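PDB 4N6F: putative thiosugar synthase from Amycolatopsis orientalis, which synthesises a 2-thiosugar phosphate from a hexose phosphate, taking its sulphur from sulphur-carrier proteins borrowed from primary metabolism. Local coordinates for the interface of chains A and B. Numbering follows the deposited sequence. Chains: chain A/B, Putative thiosugar synthase.

Contact 1: the interface of chains A and B. Residues chain A 171, 198-199, 201; chain B 208, 243, 248, 252.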
ATOM      1  N   GLY A 171      -2.544  13.676   8.848  1.00 29.42           N
ATOM      2  CA  GLY A 171      -1.642  12.630   8.363  1.00 28.71           C
ATOM      3  C   GLY A 171      -1.598  11.358   9.203  1.00 29.69           C
ATOM      4  O   GLY A 171      -0.665  10.554   9.074  1.00 31.02           O
ATOM      5  N   GLY A 198      -2.137  10.345   4.919  1.00 27.61           N
ATOM      6  CA  GLY A 198      -0.777  10.852   5.058  1.00 28.59           C
ATOM      7  C   GLY A 198       0.166  10.349   3.982  1.00 28.98           C
ATOM      8  O   GLY A 198       1.050  11.088   3.540  1.00 30.85           O
ATOM      9  N   SER A 199      -0.002   9.096   3.565  1.00 28.53           N
ATOM     10  CA  SER A 199       0.891   8.483   2.579  1.00 28.46           C
ATOM     11  C   SER A 199       0.233   7.321   1.843  1.00 28.31           C
ATOM     12  O   SER A 199      -0.898   6.930   2.154  1.00 27.55           O
ATOM     13  CB  SER A 199       2.165   7.990   3.266  1.00 28.84           C
ATOM     14  OG  SER A 199       1.902   6.855   4.077  1.00 29.18           O
ATOM     15  N   ARG A 201       0.621   4.109   1.909  1.00 29.94           N
ATOM     16  CA  ARG A 201       0.212   2.939   2.678  1.00 30.71           C
ATOM     17  C   ARG A 201      -1.195   3.079   3.257  1.00 28.59           C
ATOM     18  O   ARG A 201      -1.872   2.083   3.434  1.00 26.88           O
ATOM     19  CB  ARG A 201       1.207   2.618   3.793  1.00 33.04           C
ATOM     20  CG  ARG A 201       1.083   3.476   5.032  1.00 36.79           C
ATOM     21  CD  ARG A 201       1.961   2.923   6.142  1.00 40.32           C
ATOM     22  NE  ARG A 201       1.874   3.727   7.354  1.00 43.87           N
ATOM     23  CZ  ARG A 201       2.693   4.731   7.671  1.00 49.51           C
ATOM     24  NH1 ARG A 201       2.512   5.388   8.813  1.00 51.27           N
ATOM     25  NH2 ARG A 201       3.694   5.085   6.865  1.00 51.64           N
TER
ATOM     26  N   GLU B 208       7.798   2.158   3.081  1.00 31.67           N
ATOM     27  CA  GLU B 208       7.744   3.492   3.693  1.00 32.66           C
ATOM     28  C   GLU B 208       8.595   3.602   4.967  1.00 32.79           C
ATOM     29  O   GLU B 208       8.851   4.696   5.440  1.00 32.56           O
ATOM     30  CB  GLU B 208       6.294   3.908   3.980  1.00 32.85           C
ATOM     31  CG  GLU B 208       5.509   4.266   2.723  1.00 33.42           C
ATOM     32  CD  GLU B 208       4.124   4.848   3.000  1.00 34.31           C
ATOM     33  OE1 GLU B 208       3.368   5.044   2.019  1.00 33.40           O
ATOM     34  OE2 GLU B 208       3.787   5.123   4.178  1.00 35.63           O
ATOM     35  N   SER B 243       6.403   6.449  -2.497  1.00 30.78           N
ATOM     36  CA  SER B 243       5.914   7.187  -1.347  1.00 28.95           C
ATOM     37  C   SER B 243       7.099   7.629  -0.472  1.00 29.92           C
ATOM     38  O   SER B 243       7.226   8.807  -0.126  1.00 29.07           O
ATOM     39  CB  SER B 243       4.960   6.296  -0.549  1.00 27.67           C
ATOM     40  OG  SER B 243       4.316   7.005   0.484  1.00 26.58           O
ATOM     41  N   PRO B 248       7.186  12.032   2.598  1.00 34.60           N
ATOM     42  CA  PRO B 248       5.850  12.246   3.157  1.00 34.79           C
ATOM     43  C   PRO B 248       5.835  13.276   4.286  1.00 35.63           C
ATOM     44  O   PRO B 248       6.844  13.466   4.970  1.00 34.80           O
ATOM     45  CB  PRO B 248       5.459  10.869   3.714  1.00 33.61           C
ATOM     46  CG  PRO B 248       6.473   9.907   3.217  1.00 33.82           C
ATOM     47  CD  PRO B 248       7.700  10.682   2.886  1.00 34.02           C
ATOM     48  N   VAL B 252       3.551  11.251   9.298  1.00 61.94           N
ATOM     49  CA  VAL B 252       3.505   9.869   8.822  1.00 65.84           C
ATOM     50  C   VAL B 252       4.618   9.047   9.492  1.00 69.68           C
ATOM     51  O   VAL B 252       4.404   7.888   9.850  1.00 70.00           O
ATOM     52  CB  VAL B 252       3.626   9.793   7.283  1.00 63.46           C
ATOM     53  CG1 VAL B 252       3.760   8.352   6.811  1.00 64.43           C
ATOM     54  CG2 VAL B 252       2.418  10.447   6.630  1.00 61.14           C
TER

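Contact 2: the interface of chains A and B. Residues chain A 201, 204-205, 208, 239; chain B 199-201, 204.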
ATOM      1  N   ARG A 201       0.621   4.109   1.909  1.00 29.94           N
ATOM      2  CA  ARG A 201       0.212   2.939   2.678  1.00 30.71           C
ATOM      3  C   ARG A 201      -1.195   3.079   3.257  1.00 28.59           C
ATOM      4  O   ARG A 201      -1.872   2.083   3.434  1.00 26.88           O
ATOM      5  CB  ARG A 201       1.207   2.618   3.793  1.00 33.04           C
ATOM      6  CG  ARG A 201       1.083   3.476   5.032  1.00 36.79           C
ATOM      7  CD  ARG A 201       1.961   2.923   6.142  1.00 40.32           C
ATOM      8  NE  ARG A 201       1.874   3.727   7.354  1.00 43.87           N
ATOM      9  CZ  ARG A 201       2.693   4.731   7.671  1.00 49.51           C
ATOM     10  NH1 ARG A 201       2.512   5.388   8.813  1.00 51.27           N
ATOM     11  NH2 ARG A 201       3.694   5.085   6.865  1.00 51.64           N
ATOM     12  N   ALA A 204      -3.577   2.237   0.312  1.00 25.09           N
ATOM     13  CA  ALA A 204      -3.654   0.775   0.181  1.00 24.74           C
ATOM     14  C   ALA A 204      -4.536   0.175   1.272  1.00 26.24           C
ATOM     15  O   ALA A 204      -5.357  -0.700   0.996  1.00 25.79           O
ATOM     16  CB  ALA A 204      -2.271   0.143   0.227  1.00 24.85           C
ATOM     17  N   GLU A 205      -4.366   0.655   2.504  1.00 26.84           N
ATOM     18  CA  GLU A 205      -5.177   0.197   3.623  1.00 28.13           C
ATOM     19  C   GLU A 205      -6.676   0.462   3.395  1.00 26.71           C
ATOM     20  O   GLU A 205      -7.497  -0.422   3.605  1.00 25.44           O
ATOM     21  CB  GLU A 205      -4.720   0.842   4.936  1.00 30.29           C
ATOM     22  CG  GLU A 205      -5.440   0.282   6.160  1.00 32.40           C
ATOM     23  CD  GLU A 205      -4.977   0.894   7.466  1.00 35.08           C
ATOM     24  OE1 GLU A 205      -5.531   0.505   8.519  1.00 38.11           O
ATOM     25  OE2 GLU A 205      -4.073   1.762   7.452  1.00 37.90           O
ATOM     26  N   GLU A 208      -8.175  -2.027   1.083  1.00 26.39           N
ATOM     27  CA  GLU A 208      -8.267  -3.356   1.694  1.00 28.28           C
ATOM     28  C   GLU A 208      -9.411  -3.467   2.697  1.00 27.56           C
ATOM     29  O   GLU A 208      -9.785  -4.563   3.071  1.00 29.79           O
ATOM     30  CB  GLU A 208      -6.936  -3.774   2.321  1.00 27.99           C
ATOM     31  CG  GLU A 208      -5.874  -4.004   1.260  1.00 29.09           C
ATOM     32  CD  GLU A 208      -4.590  -4.621   1.779  1.00 31.05           C
ATOM     33  OE1 GLU A 208      -4.457  -4.869   3.000  1.00 35.12           O
ATOM     34  OE2 GLU A 208      -3.702  -4.866   0.947  1.00 30.98           O
ATOM     35  N   ALA A 239      -2.954  -1.268  -6.250  1.00 27.28           N
ATOM     36  CA  ALA A 239      -2.451  -2.430  -5.506  1.00 26.75           C
ATOM     37  C   ALA A 239      -3.427  -2.856  -4.426  1.00 26.20           C
ATOM     38  O   ALA A 239      -3.627  -4.039  -4.199  1.00 27.00           O
ATOM     39  CB  ALA A 239      -1.101  -2.125  -4.864  1.00 27.19           C
TER
ATOM     40  N   SER B 199      -0.880  -8.896   3.291  1.00 32.84           N
ATOM     41  CA  SER B 199      -1.495  -8.245   2.137  1.00 31.88           C
ATOM     42  C   SER B 199      -0.622  -7.137   1.588  1.00 31.43           C
ATOM     43  O   SER B 199       0.459  -6.865   2.115  1.00 32.07           O
ATOM     44  CB  SER B 199      -2.865  -7.690   2.528  1.00 32.56           C
ATOM     45  OG  SER B 199      -2.743  -6.718   3.549  1.00 33.21           O
ATOM     46  N   ALA B 200      -1.106  -6.494   0.528  1.00 31.59           N
ATOM     47  CA  ALA B 200      -0.355  -5.461  -0.174  1.00 31.92           C
ATOM     48  C   ALA B 200      -0.042  -4.236   0.681  1.00 32.28           C
ATOM     49  O   ALA B 200       1.019  -3.632   0.516  1.00 30.49           O
ATOM     50  CB  ALA B 200      -1.098  -5.035  -1.429  1.00 33.49           C
ATOM     51  N   ARG B 201      -0.949  -3.861   1.579  1.00 31.82           N
ATOM     52  CA  ARG B 201      -0.736  -2.667   2.401  1.00 32.76           C
ATOM     53  C   ARG B 201       0.462  -2.837   3.326  1.00 31.44           C
ATOM     54  O   ARG B 201       1.145  -1.866   3.634  1.00 30.24           O
ATOM     55  CB  ARG B 201      -1.980  -2.304   3.213  1.00 34.46           C
ATOM     56  CG  ARG B 201      -2.142  -3.045   4.529  1.00 37.21           C
ATOM     57  CD  ARG B 201      -3.452  -2.669   5.187  1.00 40.87           C
ATOM     58  NE  ARG B 201      -3.941  -3.731   6.058  1.00 44.63           N
ATOM     59  CZ  ARG B 201      -3.664  -3.842   7.352  1.00 45.99           C
ATOM     60  NH1 ARG B 201      -4.164  -4.865   8.032  1.00 48.20           N
ATOM     61  NH2 ARG B 201      -2.879  -2.955   7.969  1.00 47.25           N
ATOM     62  N   ALA B 204       3.581  -2.040   1.181  1.00 28.90           N
ATOM     63  CA  ALA B 204       3.693  -0.594   1.034  1.00 28.06           C
ATOM     64  C   ALA B 204       4.242   0.034   2.315  1.00 28.65           C
ATOM     65  O   ALA B 204       5.103   0.895   2.261  1.00 29.40           O
ATOM     66  CB  ALA B 204       2.347   0.014   0.670  1.00 27.67           C
TER

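Contact 1: the interface of chains A and B
B:Glu208 drives its carboxylate into the start of helix 200-208 of chain A, between A:Ser199 and A:Arg201. This is the tight part of the contact. The A:Ser199 hydroxyl OG gives a hydrogen bond to B:Glu208 OE2 at 2.6 Å, arriving on the syn side and 20° out of the carboxylate plane. A:Arg201 NH2 meets the same oxygen nearly along its C-O axis, and this salt bridge closes to 2.7 Å between NH2 and OE2. The other oxygen, OE1, takes the backbone N of A:Arg201 at 2.9 Å on one face of the carboxylate. On the opposite face it takes OG of its own chain's B:Ser243, which helps fix the rotation of the group. A:Arg201 can curl round to the end of OE2 because its CG stands between the backbone N and the carbonyl carbon (chi1 79°), with the chain then extended to NE. Guanidinium and carboxylate planes are turned 65° apart.

The contact is looser towards B:Val252, which is poorly ordered. Its CG1 lies near A:Arg201 NH2 and its CG2 rests 3.6 Å from A:Gly198 CA, while its carbonyl O takes a weak hydrogen bond from A:Arg201 NH1 at 3.3 Å, with that O at the guanidinium edge and in its plane. The site caps a helix of one subunit with an acid of the other and probably helps hold the two subunits of the deposited assembly together.

Contact 2: the interface of chains A and B
A:Glu208 and B:Ser199 meet through a short bond, the serine hydroxyl OG donating to carboxylate oxygen OE1 over 2.6 Å. The hydroxyl reaches the syn side, 22° out of the carboxylate plane. A:Glu208 OE2 receives the backbone N-H of B:Arg201 at 3.0 Å, from above the plane. The N of B:Ala200 is also near OE2, but its hydrogen is turned away, so the pair is not a hydrogen bond.

The B:Arg201 side chain passes beside the acid and forms a salt bridge through NE, 3.3 Å from A:Glu208 OE1, with the two flat groups 77° apart. Its CG and CD also lie against OE1, so the acid meets the aliphatic stem as well as the charged head. Further along, B:Arg201 CD packs 3.7 Å from A:Glu205 CG. The A:Glu205 chain is extended, with CG opposite its backbone N (chi1 -174°), which sends the chain across the arginine stem at a slant. A:Glu205 OE1 stays 4.4 Å from B:Arg201 NH2, too far for a salt bridge, though the opposite charges may still attract.

Outside this shell, small residues probably allow the backbones to come close. The A:Ala204 methyl CB lies 3.9 Å from B:Arg201 CA, and B:Ala204 CB sits over A:Arg201 CA at 4.1 Å. A:Ala239 of helix 226-245 borders B:Ala200 at the rim. In the fold, which belongs to the ThiG-like TIM barrels, the two copies of helix 200-208 face each other across the two-fold axis, each with its first turn against the other's last acid.

About 12 Å separates the C-alpha centres of contact 1 and contact 2, and A:Arg201 belongs to both: its side chain serves contact 1, while its backbone carbon packs in contact 2. Both draw on helix 200-208 of each subunit, with helix 226-245 behind, from chain B in contact 1 and from chain A in contact 2. The serine–glutamate–arginine cluster thus occurs twice, with the chains exchanged, though the arginine reaches its acid through NH2 in one copy and NE in the other. Clamping the paired helices at both ends probably fixes how the two barrels sit in this two-chain assembly.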